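PDB 1OI4: Protein/nucleic acid deglycase 2 from Escherichia coli, which removes methylglyoxal and glyoxal adducts from proteins and nucleotides, releasing the repaired molecules together with lactate or glycolate. Local coordinates for residues 127-132 / 146-151; 170-175 / 181-186. One frame throughout, in Å; residues are numbered along the deposited sequence.

Contact 1: residues 127-132 / 146-151; sequences GPQLLI and KPIIID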
ATOM      1  N   GLY A 127      -4.332  -5.642   3.699  1.00  8.36           N
ATOM      2  CA  GLY A 127      -3.988  -7.049   3.534  1.00  8.65           C
ATOM      3  C   GLY A 127      -4.272  -7.631   2.158  1.00  9.71           C
ATOM      4  O   GLY A 127      -3.454  -8.382   1.620  1.00  8.00           O
ATOM      5  N   PRO A 128      -5.432  -7.315   1.564  1.00 11.17           N
ATOM      6  CA  PRO A 128      -5.779  -7.834   0.240  1.00  8.27           C
ATOM      7  C   PRO A 128      -4.755  -7.532  -0.858  1.00  9.78           C
ATOM      8  O   PRO A 128      -4.751  -8.188  -1.896  1.00 12.34           O
ATOM      9  CB  PRO A 128      -7.133  -7.187  -0.030  1.00  7.87           C
ATOM     10  CG  PRO A 128      -7.756  -7.189   1.353  1.00 11.09           C
ATOM     11  CD  PRO A 128      -6.599  -6.671   2.197  1.00 10.15           C
ATOM     12  N   GLN A 129      -3.893  -6.547  -0.639  1.00  8.76           N
ATOM     13  CA  GLN A 129      -2.887  -6.210  -1.647  1.00  8.38           C
ATOM     14  C   GLN A 129      -2.061  -7.435  -2.039  1.00  9.99           C
ATOM     15  O   GLN A 129      -1.663  -7.576  -3.197  1.00  9.68           O
ATOM     16  CB  GLN A 129      -1.972  -5.088  -1.142  1.00  5.65           C
ATOM     17  CG  GLN A 129      -2.688  -3.733  -0.998  1.00  7.93           C
ATOM     18  CD  GLN A 129      -1.749  -2.604  -0.601  1.00  9.50           C
ATOM     19  OE1 GLN A 129      -1.080  -2.677   0.426  1.00 10.87           O
ATOM     20  NE2 GLN A 129      -1.700  -1.551  -1.415  1.00  6.95           N
ATOM     21  N   LEU A 130      -1.808  -8.325  -1.081  1.00  8.20           N
ATOM     22  CA  LEU A 130      -1.034  -9.524  -1.372  1.00  9.31           C
ATOM     23  C   LEU A 130      -1.854 -10.481  -2.239  1.00 11.57           C
ATOM     24  O   LEU A 130      -1.304 -11.188  -3.084  1.00 12.73           O
ATOM     25  CB  LEU A 130      -0.572 -10.193  -0.070  1.00  8.10           C
ATOM     26  CG  LEU A 130       0.728  -9.568   0.471  1.00  7.78           C
ATOM     27  CD1 LEU A 130       0.992  -9.962   1.914  1.00  8.84           C
ATOM     28  CD2 LEU A 130       1.879 -10.009  -0.415  1.00  8.42           C
ATOM     29  N   LEU A 131      -3.170 -10.476  -2.042  1.00 11.34           N
ATOM     30  CA  LEU A 131      -4.071 -11.315  -2.825  1.00 10.98           C
ATOM     31  C   LEU A 131      -4.088 -10.784  -4.258  1.00 10.48           C
ATOM     32  O   LEU A 131      -4.162 -11.552  -5.214  1.00  9.68           O
ATOM     33  CB  LEU A 131      -5.483 -11.279  -2.234  1.00 10.07           C
ATOM     34  CG  LEU A 131      -5.649 -11.884  -0.836  1.00  9.90           C
ATOM     35  CD1 LEU A 131      -7.077 -11.681  -0.353  1.00  8.61           C
ATOM     36  CD2 LEU A 131      -5.310 -13.364  -0.875  1.00  6.66           C
ATOM     37  N   ILE A 132      -4.022  -9.464  -4.398  1.00 11.21           N
ATOM     38  CA  ILE A 132      -3.985  -8.851  -5.724  1.00 10.64           C
ATOM     39  C   ILE A 132      -2.702  -9.298  -6.420  1.00 10.89           C
ATOM     40  O   ILE A 132      -2.734  -9.783  -7.548  1.00 11.78           O
ATOM     41  CB  ILE A 132      -3.977  -7.306  -5.645  1.00 10.34           C
ATOM     42  CG1 ILE A 132      -5.364  -6.792  -5.256  1.00 12.05           C
ATOM     43  CG2 ILE A 132      -3.542  -6.712  -6.983  1.00  7.73           C
ATOM     44  CD1 ILE A 132      -5.429  -5.279  -5.095  1.00 10.07           C
ATOM     45  N   LYS A 146     -10.585   1.737   1.759  1.00  9.78           N
ATOM     46  CA  LYS A 146     -10.846   2.709   0.702  1.00 10.84           C
ATOM     47  C   LYS A 146      -9.797   2.961  -0.382  1.00  9.70           C
ATOM     48  O   LYS A 146     -10.087   2.809  -1.566  1.00 11.02           O
ATOM     49  CB  LYS A 146     -11.256   4.055   1.313  1.00 12.01           C
ATOM     50  CG  LYS A 146     -12.759   4.196   1.537  1.00 17.10           C
ATOM     51  CD  LYS A 146     -13.180   5.659   1.592  1.00 19.62           C
ATOM     52  CE  LYS A 146     -13.728   6.046   2.957  1.00 24.80           C
ATOM     53  NZ  LYS A 146     -12.725   5.885   4.045  1.00 28.00           N
ATOM     54  N   PRO A 147      -8.572   3.358  -0.003  1.00 10.30           N
ATOM     55  CA  PRO A 147      -7.554   3.615  -1.028  1.00 10.82           C
ATOM     56  C   PRO A 147      -7.275   2.517  -2.054  1.00  9.11           C
ATOM     57  O   PRO A 147      -6.845   2.817  -3.163  1.00  9.52           O
ATOM     58  CB  PRO A 147      -6.310   3.967  -0.207  1.00 10.75           C
ATOM     59  CG  PRO A 147      -6.549   3.254   1.104  1.00 12.46           C
ATOM     60  CD  PRO A 147      -8.007   3.535   1.346  1.00  8.87           C
ATOM     61  N   ILE A 148      -7.517   1.256  -1.711  1.00  9.99           N
ATOM     62  CA  ILE A 148      -7.233   0.189  -2.670  1.00  9.88           C
ATOM     63  C   ILE A 148      -8.455  -0.436  -3.334  1.00  9.65           C
ATOM     64  O   ILE A 148      -8.328  -1.386  -4.102  1.00 11.60           O
ATOM     65  CB  ILE A 148      -6.370  -0.936  -2.027  1.00 10.01           C
ATOM     66  CG1 ILE A 148      -7.188  -1.727  -1.006  1.00 10.04           C
ATOM     67  CG2 ILE A 148      -5.154  -0.324  -1.337  1.00  7.22           C
ATOM     68  CD1 ILE A 148      -6.420  -2.901  -0.408  1.00 11.29           C
ATOM     69  N   ILE A 149      -9.635   0.105  -3.054  1.00 11.76           N
ATOM     70  CA  ILE A 149     -10.860  -0.414  -3.652  1.00  9.97           C
ATOM     71  C   ILE A 149     -10.708  -0.501  -5.170  1.00 11.44           C
ATOM     72  O   ILE A 149     -11.076  -1.502  -5.786  1.00 11.20           O
ATOM     73  CB  ILE A 149     -12.077   0.490  -3.303  1.00 11.87           C
ATOM     74  CG1 ILE A 149     -12.414   0.357  -1.810  1.00 12.04           C
ATOM     75  CG2 ILE A 149     -13.278   0.113  -4.149  1.00 11.35           C
ATOM     76  CD1 ILE A 149     -13.549   1.257  -1.351  1.00 12.45           C
ATOM     77  N   ILE A 150     -10.153   0.551  -5.767  1.00 10.94           N
ATOM     78  CA  ILE A 150      -9.952   0.591  -7.210  1.00 11.37           C
ATOM     79  C   ILE A 150      -9.007  -0.525  -7.687  1.00 10.56           C
ATOM     80  O   ILE A 150      -9.214  -1.103  -8.757  1.00  8.92           O
ATOM     81  CB  ILE A 150      -9.396   1.983  -7.649  1.00 12.69           C
ATOM     82  CG1 ILE A 150      -9.191   2.024  -9.164  1.00 13.15           C
ATOM     83  CG2 ILE A 150      -8.065   2.266  -6.951  1.00 10.22           C
ATOM     84  CD1 ILE A 150     -10.451   1.908  -9.966  1.00 15.19           C
ATOM     85  N   ASP A 151      -7.979  -0.836  -6.901  1.00 11.10           N
ATOM     86  CA  ASP A 151      -7.031  -1.890  -7.280  1.00 11.85           C
ATOM     87  C   ASP A 151      -7.675  -3.272  -7.205  1.00 10.94           C
ATOM     88  O   ASP A 151      -7.403  -4.140  -8.030  1.00  9.96           O
ATOM     89  CB  ASP A 151      -5.793  -1.872  -6.381  1.00 12.06           C
ATOM     90  CG  ASP A 151      -5.016  -0.575  -6.477  1.00 15.58           C
ATOM     91  OD1 ASP A 151      -4.903  -0.023  -7.594  1.00 15.70           O
ATOM     92  OD2 ASP A 151      -4.501  -0.115  -5.435  1.00 14.84           O
TER
HETATM   93  O   HOH W   1      -3.123  -1.877  -3.718  1.00 10.08           O
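Ile148 packs on Gln129, along its aliphatic part and amide, and on Pro128; Ile132 against Asp151 completes the van der Waals part. Two methyls of Ile148 lie along one side of the Gln129 chain: CD1 rests against Gln129 CG at 3.9 Å, and CG2 sits nearer the amide end, 3.7 Å from Gln129 NE2. With chi1 at 70°, CG1 of Ile148 sits between its own backbone N and carbonyl carbon, sending CD1 toward helix 128-134. Pro128 CB is a looser 4.4 Å from Ile148 CD1. One turn further on, Ile132 CD1 lies 3.7 Å from Asp151 CB; the two side chains run nearly perpendicular, and the extended chi2 of Ile132 (177°) carries its terminal methyl to the start of helix 149-154.

The polar link is indirect. A water accepts from Gln129 NE2 at 2.7 Å and donates to Asp151 OD2 at 2.8 Å, so the amide and the carboxylate are joined without touching. Asp151 OD2 has a stronger partner in Arg102 NH1 of the second subunit, with which it forms a salt bridge; this charge probably helps keep the carboxylate ionised.

Ile132 and Asp151 also pack on Asp151 and Ile132 of the second subunit, so the same pair serves both the packing within the chain and the intersubunit interface. Pro128 lies about 6 Å, side chain to side chain, from Cys125, the probable nucleophile. Strand 121-124, Cys125 and helix 128-134 follow one another in the strand-nucleophile-helix order of the nucleophile elbow of the DJ-1/PfpI family, and residues 146-151 cover the helix flank.

Contact 2: residues 170-175 / 181-186; sequences QLVTSR and PAFNRE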
ATOM      1  N   GLN A 170     -13.889 -19.391   2.381  1.00 17.37           N
ATOM      2  CA  GLN A 170     -12.432 -19.449   2.390  1.00 16.23           C
ATOM      3  C   GLN A 170     -11.815 -18.075   2.602  1.00 15.62           C
ATOM      4  O   GLN A 170     -11.064 -17.864   3.552  1.00 15.56           O
ATOM      5  CB  GLN A 170     -11.892 -20.031   1.077  1.00 17.57           C
ATOM      6  CG  GLN A 170     -10.380 -19.904   0.965  1.00 15.49           C
ATOM      7  CD  GLN A 170      -9.841 -20.256  -0.404  1.00 18.28           C
ATOM      8  OE1 GLN A 170     -10.511 -20.067  -1.420  1.00 18.59           O
ATOM      9  NE2 GLN A 170      -8.607 -20.749  -0.441  1.00 17.64           N
ATOM     10  N   LEU A 171     -12.128 -17.146   1.708  1.00 14.55           N
ATOM     11  CA  LEU A 171     -11.580 -15.803   1.798  1.00 16.00           C
ATOM     12  C   LEU A 171     -12.407 -14.895   2.687  1.00 15.63           C
ATOM     13  O   LEU A 171     -13.568 -14.607   2.394  1.00 14.96           O
ATOM     14  CB  LEU A 171     -11.479 -15.172   0.411  1.00 17.91           C
ATOM     15  CG  LEU A 171     -10.644 -15.889  -0.650  1.00 21.60           C
ATOM     16  CD1 LEU A 171     -10.723 -15.095  -1.946  1.00 21.10           C
ATOM     17  CD2 LEU A 171      -9.197 -16.026  -0.191  1.00 20.87           C
ATOM     18  N   VAL A 172     -11.798 -14.445   3.776  1.00 13.95           N
ATOM     19  CA  VAL A 172     -12.459 -13.543   4.699  1.00 12.37           C
ATOM     20  C   VAL A 172     -11.754 -12.197   4.609  1.00 11.09           C
ATOM     21  O   VAL A 172     -10.552 -12.106   4.843  1.00 12.34           O
ATOM     22  CB  VAL A 172     -12.368 -14.062   6.144  1.00 13.46           C
ATOM     23  CG1 VAL A 172     -13.064 -13.090   7.095  1.00 13.11           C
ATOM     24  CG2 VAL A 172     -12.994 -15.446   6.235  1.00 12.27           C
ATOM     25  N   THR A 173     -12.495 -11.155   4.250  1.00 10.98           N
ATOM     26  CA  THR A 173     -11.912  -9.822   4.157  1.00  9.89           C
ATOM     27  C   THR A 173     -12.741  -8.777   4.889  1.00  9.30           C
ATOM     28  O   THR A 173     -13.966  -8.892   5.000  1.00  9.59           O
ATOM     29  CB  THR A 173     -11.731  -9.365   2.689  1.00  9.78           C
ATOM     30  OG1 THR A 173     -12.974  -9.474   1.986  1.00 11.36           O
ATOM     31  CG2 THR A 173     -10.672 -10.205   1.998  1.00  6.59           C
ATOM     32  N   SER A 174     -12.050  -7.768   5.405  1.00 11.21           N
ATOM     33  CA  SER A 174     -12.677  -6.666   6.124  1.00  9.76           C
ATOM     34  C   SER A 174     -11.976  -5.371   5.724  1.00 11.73           C
ATOM     35  O   SER A 174     -10.907  -5.405   5.108  1.00  8.61           O
ATOM     36  CB  SER A 174     -12.589  -6.890   7.630  1.00  8.75           C
ATOM     37  OG  SER A 174     -13.423  -7.970   8.013  1.00 10.16           O
ATOM     38  N   ARG A 175     -12.563  -4.238   6.102  1.00 10.55           N
ATOM     39  CA  ARG A 175     -12.038  -2.927   5.716  1.00 11.69           C
ATOM     40  C   ARG A 175     -11.083  -2.218   6.665  1.00 10.27           C
ATOM     41  O   ARG A 175     -10.032  -1.744   6.243  1.00  8.91           O
ATOM     42  CB  ARG A 175     -13.211  -1.981   5.433  1.00  9.36           C
ATOM     43  CG  ARG A 175     -14.260  -2.551   4.493  1.00 11.02           C
ATOM     44  CD  ARG A 175     -15.581  -1.792   4.618  1.00 11.33           C
ATOM     45  NE  ARG A 175     -16.126  -1.892   5.971  1.00  9.57           N
ATOM     46  CZ  ARG A 175     -17.355  -1.519   6.320  1.00  9.03           C
ATOM     47  NH1 ARG A 175     -18.185  -1.014   5.413  1.00  7.42           N
ATOM     48  NH2 ARG A 175     -17.760  -1.661   7.579  1.00  8.33           N
ATOM     49  N   PRO A 181     -14.300  -7.084  15.056  1.00 14.18           N
ATOM     50  CA  PRO A 181     -15.242  -8.017  15.676  1.00 14.01           C
ATOM     51  C   PRO A 181     -15.815  -8.995  14.653  1.00 15.18           C
ATOM     52  O   PRO A 181     -15.857 -10.203  14.885  1.00 14.28           O
ATOM     53  CB  PRO A 181     -16.303  -7.091  16.255  1.00 15.53           C
ATOM     54  CG  PRO A 181     -15.485  -5.898  16.674  1.00 15.52           C
ATOM     55  CD  PRO A 181     -14.575  -5.698  15.481  1.00 13.35           C
ATOM     56  N   ALA A 182     -16.244  -8.470  13.513  1.00 13.16           N
ATOM     57  CA  ALA A 182     -16.817  -9.318  12.478  1.00 13.39           C
ATOM     58  C   ALA A 182     -15.735 -10.155  11.801  1.00 13.31           C
ATOM     59  O   ALA A 182     -15.941 -11.333  11.512  1.00 13.44           O
ATOM     60  CB  ALA A 182     -17.550  -8.462  11.456  1.00 15.56           C
ATOM     61  N   PHE A 183     -14.587  -9.536  11.549  1.00 11.87           N
ATOM     62  CA  PHE A 183     -13.461 -10.213  10.911  1.00 11.68           C
ATOM     63  C   PHE A 183     -13.103 -11.456  11.714  1.00 12.02           C
ATOM     64  O   PHE A 183     -13.062 -12.561  11.177  1.00  9.76           O
ATOM     65  CB  PHE A 183     -12.254  -9.276  10.859  1.00 10.73           C
ATOM     66  CG  PHE A 183     -11.056  -9.847  10.144  1.00 10.50           C
ATOM     67  CD1 PHE A 183     -11.042  -9.962   8.759  1.00 12.25           C
ATOM     68  CD2 PHE A 183      -9.917 -10.211  10.858  1.00 12.58           C
ATOM     69  CE1 PHE A 183      -9.899 -10.423   8.087  1.00 12.43           C
ATOM     70  CE2 PHE A 183      -8.772 -10.674  10.205  1.00 12.94           C
ATOM     71  CZ  PHE A 183      -8.764 -10.778   8.812  1.00 12.55           C
ATOM     72  N   ASN A 184     -12.848 -11.265  13.005  1.00 11.77           N
ATOM     73  CA  ASN A 184     -12.487 -12.369  13.881  1.00 12.82           C
ATOM     74  C   ASN A 184     -13.569 -13.444  13.927  1.00 14.13           C
ATOM     75  O   ASN A 184     -13.266 -14.634  13.950  1.00 14.25           O
ATOM     76  CB  ASN A 184     -12.209 -11.859  15.300  1.00 13.25           C
ATOM     77  CG  ASN A 184     -10.993 -10.955  15.370  1.00 13.34           C
ATOM     78  OD1 ASN A 184     -10.021 -11.140  14.637  1.00 13.85           O
ATOM     79  ND2 ASN A 184     -11.033  -9.982  16.269  1.00 15.38           N
ATOM     80  N   ARG A 185     -14.830 -13.020  13.948  1.00 14.84           N
ATOM     81  CA  ARG A 185     -15.942 -13.961  13.992  1.00 16.42           C
ATOM     82  C   ARG A 185     -15.876 -14.983  12.861  1.00 15.12           C
ATOM     83  O   ARG A 185     -15.892 -16.188  13.106  1.00 16.04           O
ATOM     84  CB  ARG A 185     -17.279 -13.218  13.914  1.00 17.18           C
ATOM     85  CG  ARG A 185     -18.495 -14.133  13.983  1.00 19.56           C
ATOM     86  CD  ARG A 185     -19.771 -13.357  13.707  1.00 19.56           C
ATOM     87  NE  ARG A 185     -19.829 -12.873  12.330  1.00 21.42           N
ATOM     88  CZ  ARG A 185     -20.129 -11.624  11.987  1.00 23.20           C
ATOM     89  NH1 ARG A 185     -20.393 -10.723  12.923  1.00 23.81           N
ATOM     90  NH2 ARG A 185     -20.182 -11.277  10.707  1.00 20.71           N
ATOM     91  N   GLU A 186     -15.797 -14.501  11.625  1.00 14.48           N
ATOM     92  CA  GLU A 186     -15.746 -15.387  10.469  1.00 14.45           C
ATOM     93  C   GLU A 186     -14.457 -16.195  10.383  1.00 14.27           C
ATOM     94  O   GLU A 186     -14.473 -17.348   9.954  1.00 13.66           O
ATOM     95  CB  GLU A 186     -15.949 -14.586   9.183  1.00 15.25           C
ATOM     96  CG  GLU A 186     -17.308 -13.921   9.104  1.00 17.01           C
ATOM     97  CD  GLU A 186     -18.441 -14.904   9.344  1.00 18.62           C
ATOM     98  OE1 GLU A 186     -18.546 -15.880   8.580  1.00 17.76           O
ATOM     99  OE2 GLU A 186     -19.221 -14.699  10.299  1.00 18.95           O
TER
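Phe183 has the most surface buried by this contact, and it meets strand 171-174 mainly through its CD1 and CE1 atoms. Its CG is anti to the backbone N (chi1 -177°), which swings the ring off helix 180-191 and brings CD1 to the strand. Ser174 lies at the ring edge, near the ring plane: its OG is 3.2 Å from Phe183 CD1 and its CB 3.6 Å from the same carbon. The hydroxyl also lies 3.3 Å from Phe183 CB. Its polar partner is the carbonyl oxygen of Glu163, a hydrogen bond that satisfies this buried group beside the aromatic ring.

Val172, second in buried surface, contributes a single methyl to two helix residues. CG1 is 4.1 Å from Phe183 CD1 and 3.9 Å from Glu186 CB, bridging positions one helical turn apart. The backbone oxygen of Val172 approaches Phe183 CE1 obliquely at 3.7 Å.

Glu186 therefore touches the strand through its CB, while its bent chain (chi2 -52°) carries the carboxylate away. Arg185 NE bonds OE2 almost straight, through the anti lone pair and in the guanidinium plane; Arg189 forms a salt bridge with OE1.

Phe183 also packs on Phe122 and Ile124 of the neighbouring strand 121-124. The segment axes are 8.4 Å apart and run 172° to each other, close to antiparallel. A helix that follows a strand and returns antiparallel along the sheet is the alpha/beta layering of the flavodoxin-like DJ-1/PfpI fold, with the C-terminal helix covering the part of one face at strands 121-124 and 171-174, next to helix 37-48.

Contact 1 closes before contact 2 opens along the chain, and their centres are about 15 Å apart. Strand 121-124 relates them: it leads through Cys125 into helix 128-134 of contact 1 and lies beside strand 171-174 of contact 2 in the central sheet. The contacts also meet directly, Pro128 CG lying 4.2 Å from Thr173 CG2. Because Thr173 points away from helix 180-191, helices 128-134 and 180-191 pack on opposite faces of the sheet here. The probable nucleophile Cys125, about 7 Å from Ser174 between side chains, thus sits at a strand end between two helical layers. Contact 1 additionally reaches the second subunit, whereas contact 2 is internal to its own chain.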